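Local coordinates for putative tetR-family transcriptional regulatory protein (Streptomyces coelicolor, PDB 2DG8) that probably acts as a TetR-family transcriptional regulator, binding DNA through a helix-turn-helix motif, at residues F64-L76 against V89-D103. Residues are numbered along the deposited sequence; the frame is centred on the assembly and turned at random.
Sequences FTDHIVAVFDEHL and VADLVHELSEDSQRD
His75 and Leu92 mark the close end of two roughly antiparallel helical segments, 64-76 and 89-98, whose axes pass 9.2 Å apart at 142°. Leu92 is the knob, set among Val71, Phe72, His75 and Leu76. Its branched end suits the place: CD1 lies over the centre of the Phe72 ring, 3.5 Å from the centroid, and also meets Leu76 CD2, while CD2 turns to Val71 CG1. The flat imidazole of His75 can cover backbone, with Leu92 CA 4.1 Å from the ring centroid, and still offer an N-H. With chi1 at -75°, the ring folds back along its own helix, and ND1 donates in the ring plane to Val71 O at 3.1 Å. Val71 O also takes the helical bond from His75 N, the two donors arriving from opposite faces of the carbonyl plane. With an alanine in place of His75, the backbone of Leu92 would probably lose its flat cover and Val71 O its second donor. Helix 53-77, which leads from the helix-turn-helix region into the C-terminal body, packs here on helix 82-98 of that body, which in TetR relatives usually binds the ligand and forms the dimer; helix 141-159 packs on Phe72, Val89 and Leu96. Next along, Leu96 sets CD1 against Phe72 CE2 and CD2 toward Ile68 CG2. Past the turn, Ser100 N-caps the following helix, its short hydroxyl OG reaching Asp103 N at 2.9 Å. Asp103 meets the His67 ring at its edge, the planes 63° apart: its carboxylate suits the N-H of NE2, which reaches OD1 at 3.0 Å from above the carboxylate plane, while OD2 lies at the Phe64 ring edge.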
ATOM      1  N   PHE A  64      -3.500  13.011   9.519  1.00 33.23           N
ATOM      2  CA  PHE A  64      -2.765  12.760   8.275  1.00 33.77           C
ATOM      3  C   PHE A  64      -3.781  12.495   7.164  1.00 32.22           C
ATOM      4  O   PHE A  64      -3.626  12.937   6.029  1.00 34.02           O
ATOM      5  CB  PHE A  64      -1.836  11.546   8.419  1.00 32.71           C
ATOM      6  CG  PHE A  64      -1.259  11.085   7.117  1.00 33.07           C
ATOM      7  CD1 PHE A  64      -1.790   9.984   6.453  1.00 32.63           C
ATOM      8  CD2 PHE A  64      -0.220  11.797   6.514  1.00 35.29           C
ATOM      9  CE1 PHE A  64      -1.298   9.600   5.204  1.00 32.30           C
ATOM     10  CE2 PHE A  64       0.276  11.422   5.263  1.00 34.11           C
ATOM     11  CZ  PHE A  64      -0.266  10.321   4.610  1.00 30.65           C
ATOM     12  N   THR A  65      -4.833  11.778   7.519  1.00 31.40           N
ATOM     13  CA  THR A  65      -5.907  11.447   6.594  1.00 34.18           C
ATOM     14  C   THR A  65      -6.595  12.710   6.063  1.00 33.90           C
ATOM     15  O   THR A  65      -6.838  12.834   4.860  1.00 33.10           O
ATOM     16  CB  THR A  65      -6.910  10.495   7.300  1.00 33.89           C
ATOM     17  OG1 THR A  65      -6.695   9.167   6.802  1.00 38.72           O
ATOM     18  CG2 THR A  65      -8.358  10.926   7.099  1.00 36.43           C
ATOM     19  N   ASP A  66      -6.879  13.655   6.954  1.00 33.95           N
ATOM     20  CA  ASP A  66      -7.520  14.914   6.570  1.00 35.90           C
ATOM     21  C   ASP A  66      -6.655  15.649   5.550  1.00 34.64           C
ATOM     22  O   ASP A  66      -7.155  16.247   4.596  1.00 34.12           O
ATOM     23  CB  ASP A  66      -7.713  15.810   7.804  1.00 36.76           C
ATOM     24  CG  ASP A  66      -8.821  15.317   8.727  1.00 41.27           C
ATOM     25  OD1 ASP A  66      -8.904  15.807   9.876  1.00 43.53           O
ATOM     26  OD2 ASP A  66      -9.617  14.451   8.309  1.00 41.59           O
ATOM     27  N   HIS A  67      -5.348  15.592   5.773  1.00 35.79           N
ATOM     28  CA  HIS A  67      -4.351  16.243   4.921  1.00 35.71           C
ATOM     29  C   HIS A  67      -4.346  15.747   3.471  1.00 34.95           C
ATOM     30  O   HIS A  67      -4.362  16.549   2.535  1.00 35.76           O
ATOM     31  CB  HIS A  67      -2.960  16.053   5.552  1.00 38.16           C
ATOM     32  CG  HIS A  67      -1.824  16.262   4.601  1.00 43.18           C
ATOM     33  ND1 HIS A  67      -1.464  17.505   4.124  1.00 43.43           N
ATOM     34  CD2 HIS A  67      -0.968  15.379   4.031  1.00 45.03           C
ATOM     35  CE1 HIS A  67      -0.438  17.378   3.302  1.00 46.53           C
ATOM     36  NE2 HIS A  67      -0.117  16.098   3.228  1.00 46.18           N
ATOM     37  N   ILE A  68      -4.321  14.431   3.286  1.00 34.72           N
ATOM     38  CA  ILE A  68      -4.310  13.863   1.944  1.00 35.20           C
ATOM     39  C   ILE A  68      -5.648  14.098   1.255  1.00 36.14           C
ATOM     40  O   ILE A  68      -5.698  14.368   0.049  1.00 33.94           O
ATOM     41  CB  ILE A  68      -3.984  12.352   1.981  1.00 35.26           C
ATOM     42  CG1 ILE A  68      -2.594  12.142   2.597  1.00 35.85           C
ATOM     43  CG2 ILE A  68      -3.980  11.776   0.571  1.00 37.53           C
ATOM     44  CD1 ILE A  68      -1.453  12.748   1.781  1.00 28.00           C
ATOM     45  N   VAL A  69      -6.733  14.008   2.021  1.00 36.26           N
ATOM     46  CA  VAL A  69      -8.059  14.251   1.474  1.00 37.07           C
ATOM     47  C   VAL A  69      -8.098  15.673   0.924  1.00 36.02           C
ATOM     48  O   VAL A  69      -8.694  15.938  -0.118  1.00 35.72           O
ATOM     49  CB  VAL A  69      -9.147  14.093   2.559  1.00 38.18           C
ATOM     50  CG1 VAL A  69     -10.453  14.746   2.105  1.00 38.08           C
ATOM     51  CG2 VAL A  69      -9.376  12.609   2.837  1.00 39.54           C
ATOM     52  N   ALA A  70      -7.447  16.587   1.632  1.00 35.96           N
ATOM     53  CA  ALA A  70      -7.409  17.976   1.214  1.00 35.83           C
ATOM     54  C   ALA A  70      -6.603  18.091  -0.074  1.00 35.79           C
ATOM     55  O   ALA A  70      -6.833  18.989  -0.881  1.00 39.22           O
ATOM     56  CB  ALA A  70      -6.785  18.833   2.305  1.00 33.17           C
ATOM     57  N   VAL A  71      -5.645  17.189  -0.258  1.00 36.43           N
ATOM     58  CA  VAL A  71      -4.832  17.214  -1.467  1.00 35.36           C
ATOM     59  C   VAL A  71      -5.733  16.866  -2.645  1.00 34.79           C
ATOM     60  O   VAL A  71      -5.556  17.386  -3.746  1.00 34.85           O
ATOM     61  CB  VAL A  71      -3.660  16.215  -1.397  1.00 32.15           C
ATOM     62  CG1 VAL A  71      -2.908  16.211  -2.718  1.00 33.71           C
ATOM     63  CG2 VAL A  71      -2.710  16.612  -0.275  1.00 33.82           C
ATOM     64  N   PHE A  72      -6.697  15.982  -2.400  1.00 34.84           N
ATOM     65  CA  PHE A  72      -7.651  15.593  -3.427  1.00 37.54           C
ATOM     66  C   PHE A  72      -8.497  16.823  -3.747  1.00 40.00           C
ATOM     67  O   PHE A  72      -8.745  17.139  -4.912  1.00 38.35           O
ATOM     68  CB  PHE A  72      -8.550  14.458  -2.922  1.00 36.93           C
ATOM     69  CG  PHE A  72      -7.984  13.077  -3.157  1.00 36.41           C
ATOM     70  CD1 PHE A  72      -8.671  12.158  -3.945  1.00 36.22           C
ATOM     71  CD2 PHE A  72      -6.758  12.706  -2.617  1.00 36.94           C
ATOM     72  CE1 PHE A  72      -8.148  10.884  -4.192  1.00 36.69           C
ATOM     73  CE2 PHE A  72      -6.221  11.432  -2.855  1.00 38.32           C
ATOM     74  CZ  PHE A  72      -6.916  10.524  -3.646  1.00 38.45           C
ATOM     75  N   ASP A  73      -8.921  17.519  -2.698  1.00 40.08           N
ATOM     76  CA  ASP A  73      -9.732  18.714  -2.844  1.00 42.69           C
ATOM     77  C   ASP A  73      -8.979  19.786  -3.618  1.00 44.88           C
ATOM     78  O   ASP A  73      -9.541  20.443  -4.495  1.00 45.10           O
ATOM     79  CB  ASP A  73     -10.110  19.272  -1.477  1.00 42.56           C
ATOM     80  CG  ASP A  73     -11.052  20.452  -1.581  1.00 44.22           C
ATOM     81  OD1 ASP A  73     -11.214  21.176  -0.576  1.00 41.00           O
ATOM     82  OD2 ASP A  73     -11.635  20.647  -2.672  1.00 45.55           O
ATOM     83  N   GLU A  74      -7.704  19.962  -3.287  1.00 44.98           N
ATOM     84  CA  GLU A  74      -6.880  20.954  -3.961  1.00 46.56           C
ATOM     85  C   GLU A  74      -6.856  20.741  -5.479  1.00 46.89           C
ATOM     86  O   GLU A  74      -7.040  21.686  -6.250  1.00 49.51           O
ATOM     87  CB  GLU A  74      -5.445  20.909  -3.428  1.00 47.73           C
ATOM     88  CG  GLU A  74      -4.561  22.040  -3.955  1.00 52.88           C
ATOM     89  CD  GLU A  74      -3.084  21.847  -3.631  1.00 54.68           C
ATOM     90  OE1 GLU A  74      -2.748  21.619  -2.448  1.00 53.88           O
ATOM     91  OE2 GLU A  74      -2.259  21.933  -4.566  1.00 58.05           O
ATOM     92  N   HIS A  75      -6.622  19.501  -5.903  1.00 44.49           N
ATOM     93  CA  HIS A  75      -6.558  19.183  -7.325  1.00 41.99           C
ATOM     94  C   HIS A  75      -7.910  19.122  -8.007  1.00 42.29           C
ATOM     95  O   HIS A  75      -8.106  19.730  -9.061  1.00 41.30           O
ATOM     96  CB  HIS A  75      -5.840  17.845  -7.551  1.00 37.72           C
ATOM     97  CG  HIS A  75      -4.357  17.923  -7.392  1.00 36.55           C
ATOM     98  ND1 HIS A  75      -3.737  17.889  -6.162  1.00 36.60           N
ATOM     99  CD2 HIS A  75      -3.371  18.084  -8.306  1.00 35.40           C
ATOM    100  CE1 HIS A  75      -2.434  18.025  -6.324  1.00 35.72           C
ATOM    101  NE2 HIS A  75      -2.184  18.147  -7.615  1.00 37.71           N
ATOM    102  N   LEU A  76      -8.833  18.377  -7.407  1.00 42.68           N
ATOM    103  CA  LEU A  76     -10.165  18.191  -7.968  1.00 44.92           C
ATOM    104  C   LEU A  76     -11.068  19.415  -7.857  1.00 46.23           C
ATOM    105  O   LEU A  76     -11.860  19.696  -8.759  1.00 44.89           O
ATOM    106  CB  LEU A  76     -10.847  16.990  -7.305  1.00 44.99           C
ATOM    107  CG  LEU A  76     -10.319  15.582  -7.611  1.00 46.72           C
ATOM    108  CD1 LEU A  76     -10.577  15.231  -9.075  1.00 48.11           C
ATOM    109  CD2 LEU A  76      -8.845  15.507  -7.309  1.00 47.63           C
ATOM    110  N   VAL A  89      -6.565  14.574 -11.926  1.00 34.47           N
ATOM    111  CA  VAL A  89      -6.283  13.308 -11.270  1.00 32.77           C
ATOM    112  C   VAL A  89      -4.879  12.827 -11.605  1.00 33.11           C
ATOM    113  O   VAL A  89      -4.202  12.250 -10.757  1.00 32.68           O
ATOM    114  CB  VAL A  89      -7.310  12.226 -11.676  1.00 31.84           C
ATOM    115  CG1 VAL A  89      -6.870  10.853 -11.144  1.00 29.19           C
ATOM    116  CG2 VAL A  89      -8.686  12.587 -11.113  1.00 29.66           C
ATOM    117  N   ALA A  90      -4.442  13.062 -12.840  1.00 30.40           N
ATOM    118  CA  ALA A  90      -3.103  12.650 -13.248  1.00 29.28           C
ATOM    119  C   ALA A  90      -2.104  13.400 -12.389  1.00 29.47           C
ATOM    120  O   ALA A  90      -1.113  12.831 -11.921  1.00 29.41           O
ATOM    121  CB  ALA A  90      -2.866  12.958 -14.742  1.00 25.92           C
ATOM    122  N   ASP A  91      -2.375  14.686 -12.188  1.00 32.15           N
ATOM    123  CA  ASP A  91      -1.511  15.534 -11.378  1.00 35.58           C
ATOM    124  C   ASP A  91      -1.472  14.999  -9.957  1.00 34.13           C
ATOM    125  O   ASP A  91      -0.419  14.960  -9.317  1.00 34.98           O
ATOM    126  CB  ASP A  91      -2.048  16.974 -11.357  1.00 37.13           C
ATOM    127  CG  ASP A  91      -1.937  17.653 -12.700  1.00 37.55           C
ATOM    128  OD1 ASP A  91      -2.586  18.702 -12.891  1.00 39.18           O
ATOM    129  OD2 ASP A  91      -1.196  17.145 -13.562  1.00 38.68           O
ATOM    130  N   LEU A  92      -2.638  14.600  -9.469  1.00 33.66           N
ATOM    131  CA  LEU A  92      -2.768  14.079  -8.116  1.00 34.23           C
ATOM    132  C   LEU A  92      -1.901  12.829  -7.961  1.00 33.27           C
ATOM    133  O   LEU A  92      -1.153  12.701  -7.000  1.00 34.19           O
ATOM    134  CB  LEU A  92      -4.224  13.713  -7.845  1.00 34.82           C
ATOM    135  CG  LEU A  92      -4.879  13.934  -6.482  1.00 39.36           C
ATOM    136  CD1 LEU A  92      -6.144  13.086  -6.434  1.00 38.57           C
ATOM    137  CD2 LEU A  92      -3.953  13.559  -5.346  1.00 38.99           C
ATOM    138  N   VAL A  93      -2.023  11.908  -8.911  1.00 31.34           N
ATOM    139  CA  VAL A  93      -1.268  10.665  -8.873  1.00 31.95           C
ATOM    140  C   VAL A  93       0.234  10.896  -8.834  1.00 33.02           C
ATOM    141  O   VAL A  93       0.933  10.276  -8.034  1.00 30.45           O
ATOM    142  CB  VAL A  93      -1.591   9.771 -10.088  1.00 30.25           C
ATOM    143  CG1 VAL A  93      -0.524   8.689 -10.238  1.00 25.92           C
ATOM    144  CG2 VAL A  93      -2.963   9.130  -9.905  1.00 29.24           C
ATOM    145  N   HIS A  94       0.738  11.775  -9.699  1.00 32.50           N
ATOM    146  CA  HIS A  94       2.173  12.021  -9.711  1.00 32.82           C
ATOM    147  C   HIS A  94       2.660  12.752  -8.460  1.00 33.16           C
ATOM    148  O   HIS A  94       3.719  12.436  -7.913  1.00 31.24           O
ATOM    149  CB  HIS A  94       2.570  12.755 -10.996  1.00 32.29           C
ATOM    150  CG  HIS A  94       2.561  11.866 -12.205  1.00 34.46           C
ATOM    151  ND1 HIS A  94       3.649  11.739 -13.042  1.00 35.21           N
ATOM    152  CD2 HIS A  94       1.629  11.002 -12.670  1.00 32.63           C
ATOM    153  CE1 HIS A  94       3.391  10.831 -13.963  1.00 32.50           C
ATOM    154  NE2 HIS A  94       2.172  10.366 -13.762  1.00 32.67           N
ATOM    155  N   GLU A  95       1.878  13.703  -7.979  1.00 33.64           N
ATOM    156  CA  GLU A  95       2.279  14.416  -6.776  1.00 36.26           C
ATOM    157  C   GLU A  95       2.333  13.461  -5.570  1.00 34.03           C
ATOM    158  O   GLU A  95       3.295  13.462  -4.813  1.00 31.97           O
ATOM    159  CB  GLU A  95       1.310  15.564  -6.487  1.00 36.99           C
ATOM    160  CG  GLU A  95       1.686  16.363  -5.250  1.00 44.34           C
ATOM    161  CD  GLU A  95       0.767  17.547  -5.002  1.00 45.53           C
ATOM    162  OE1 GLU A  95       0.403  18.237  -5.983  1.00 49.55           O
ATOM    163  OE2 GLU A  95       0.427  17.794  -3.826  1.00 43.70           O
ATOM    164  N   LEU A  96       1.306  12.635  -5.406  1.00 33.68           N
ATOM    165  CA  LEU A  96       1.260  11.705  -4.280  1.00 34.15           C
ATOM    166  C   LEU A  96       2.335  10.629  -4.345  1.00 33.07           C
ATOM    167  O   LEU A  96       2.762  10.123  -3.314  1.00 33.83           O
ATOM    168  CB  LEU A  96      -0.097  11.006  -4.204  1.00 36.14           C
ATOM    169  CG  LEU A  96      -1.395  11.779  -3.958  1.00 39.04           C
ATOM    170  CD1 LEU A  96      -2.568  10.825  -4.208  1.00 36.77           C
ATOM    171  CD2 LEU A  96      -1.437  12.334  -2.538  1.00 37.34           C
ATOM    172  N   SER A  97       2.756  10.262  -5.549  1.00 30.26           N
ATOM    173  CA  SER A  97       3.763   9.228  -5.692  1.00 32.80           C
ATOM    174  C   SER A  97       5.198   9.696  -5.507  1.00 32.98           C
ATOM    175  O   SER A  97       6.067   8.878  -5.217  1.00 33.95           O
ATOM    176  CB  SER A  97       3.649   8.545  -7.062  1.00 32.02           C
ATOM    177  OG  SER A  97       4.111   9.393  -8.106  1.00 33.54           O
ATOM    178  N   GLU A  98       5.465  10.990  -5.654  1.00 33.24           N
ATOM    179  CA  GLU A  98       6.854  11.437  -5.535  1.00 36.05           C
ATOM    180  C   GLU A  98       7.195  12.717  -4.789  1.00 36.52           C
ATOM    181  O   GLU A  98       8.370  12.973  -4.528  1.00 36.44           O
ATOM    182  CB  GLU A  98       7.475  11.530  -6.932  1.00 36.92           C
ATOM    183  CG  GLU A  98       6.674  12.351  -7.923  1.00 38.90           C
ATOM    184  CD  GLU A  98       7.348  12.439  -9.286  1.00 41.17           C
ATOM    185  OE1 GLU A  98       7.761  11.389  -9.827  1.00 39.67           O
ATOM    186  OE2 GLU A  98       7.460  13.564  -9.820  1.00 42.58           O
ATOM    187  N   ASP A  99       6.200  13.523  -4.440  1.00 36.67           N
ATOM    188  CA  ASP A  99       6.492  14.781  -3.771  1.00 35.65           C
ATOM    189  C   ASP A  99       6.887  14.696  -2.308  1.00 33.92           C
ATOM    190  O   ASP A  99       7.770  15.412  -1.875  1.00 30.50           O
ATOM    191  CB  ASP A  99       5.323  15.748  -3.941  1.00 39.22           C
ATOM    192  CG  ASP A  99       5.266  16.352  -5.343  1.00 45.42           C
ATOM    193  OD1 ASP A  99       4.393  17.207  -5.600  1.00 47.25           O
ATOM    194  OD2 ASP A  99       6.100  15.969  -6.194  1.00 48.90           O
ATOM    195  N   SER A 100       6.252  13.815  -1.549  1.00 34.72           N
ATOM    196  CA  SER A 100       6.573  13.692  -0.133  1.00 34.09           C
ATOM    197  C   SER A 100       6.828  12.254   0.308  1.00 33.12           C
ATOM    198  O   SER A 100       5.907  11.443   0.368  1.00 33.33           O
ATOM    199  CB  SER A 100       5.441  14.295   0.706  1.00 34.53           C
ATOM    200  OG  SER A 100       5.592  13.977   2.082  1.00 35.66           O
ATOM    201  N   GLN A 101       8.082  11.930   0.607  1.00 33.93           N
ATOM    202  CA  GLN A 101       8.395  10.586   1.068  1.00 37.16           C
ATOM    203  C   GLN A 101       7.756  10.371   2.442  1.00 36.19           C
ATOM    204  O   GLN A 101       7.366   9.256   2.782  1.00 39.58           O
ATOM    205  CB  GLN A 101       9.915  10.367   1.149  1.00 40.33           C
ATOM    206  CG  GLN A 101      10.317   9.022   1.763  1.00 42.62           C
ATOM    207  CD  GLN A 101      11.790   8.698   1.580  1.00 45.05           C
ATOM    208  OE1 GLN A 101      12.649   9.573   1.700  1.00 48.68           O
ATOM    209  NE2 GLN A 101      12.091   7.431   1.304  1.00 41.47           N
ATOM    210  N   ARG A 102       7.647  11.442   3.222  1.00 36.08           N
ATOM    211  CA  ARG A 102       7.036  11.377   4.553  1.00 35.82           C
ATOM    212  C   ARG A 102       5.576  10.943   4.421  1.00 34.51           C
ATOM    213  O   ARG A 102       5.103  10.098   5.172  1.00 33.98           O
ATOM    214  CB  ARG A 102       7.107  12.747   5.233  1.00 37.88           C
ATOM    215  CG  ARG A 102       6.246  12.895   6.482  1.00 39.94           C
ATOM    216  CD  ARG A 102       5.664  14.301   6.549  1.00 44.16           C
ATOM    217  NE  ARG A 102       4.815  14.520   7.719  1.00 44.85           N
ATOM    218  CZ  ARG A 102       5.266  14.594   8.967  1.00 49.14           C
ATOM    219  NH1 ARG A 102       4.416  14.794   9.968  1.00 47.71           N
ATOM    220  NH2 ARG A 102       6.567  14.475   9.217  1.00 48.20           N
ATOM    221  N   ASP A 103       4.865  11.526   3.462  1.00 33.96           N
ATOM    222  CA  ASP A 103       3.469  11.172   3.243  1.00 33.30           C
ATOM    223  C   ASP A 103       3.330   9.724   2.752  1.00 33.63           C
ATOM    224  O   ASP A 103       2.434   8.991   3.183  1.00 32.81           O
ATOM    225  CB  ASP A 103       2.830  12.150   2.256  1.00 34.53           C
ATOM    226  CG  ASP A 103       2.606  13.529   2.868  1.00 36.23           C
ATOM    227  OD1 ASP A 103       2.183  14.456   2.141  1.00 36.61           O
ATOM    228  OD2 ASP A 103       2.848  13.682   4.090  1.00 38.80           O
TER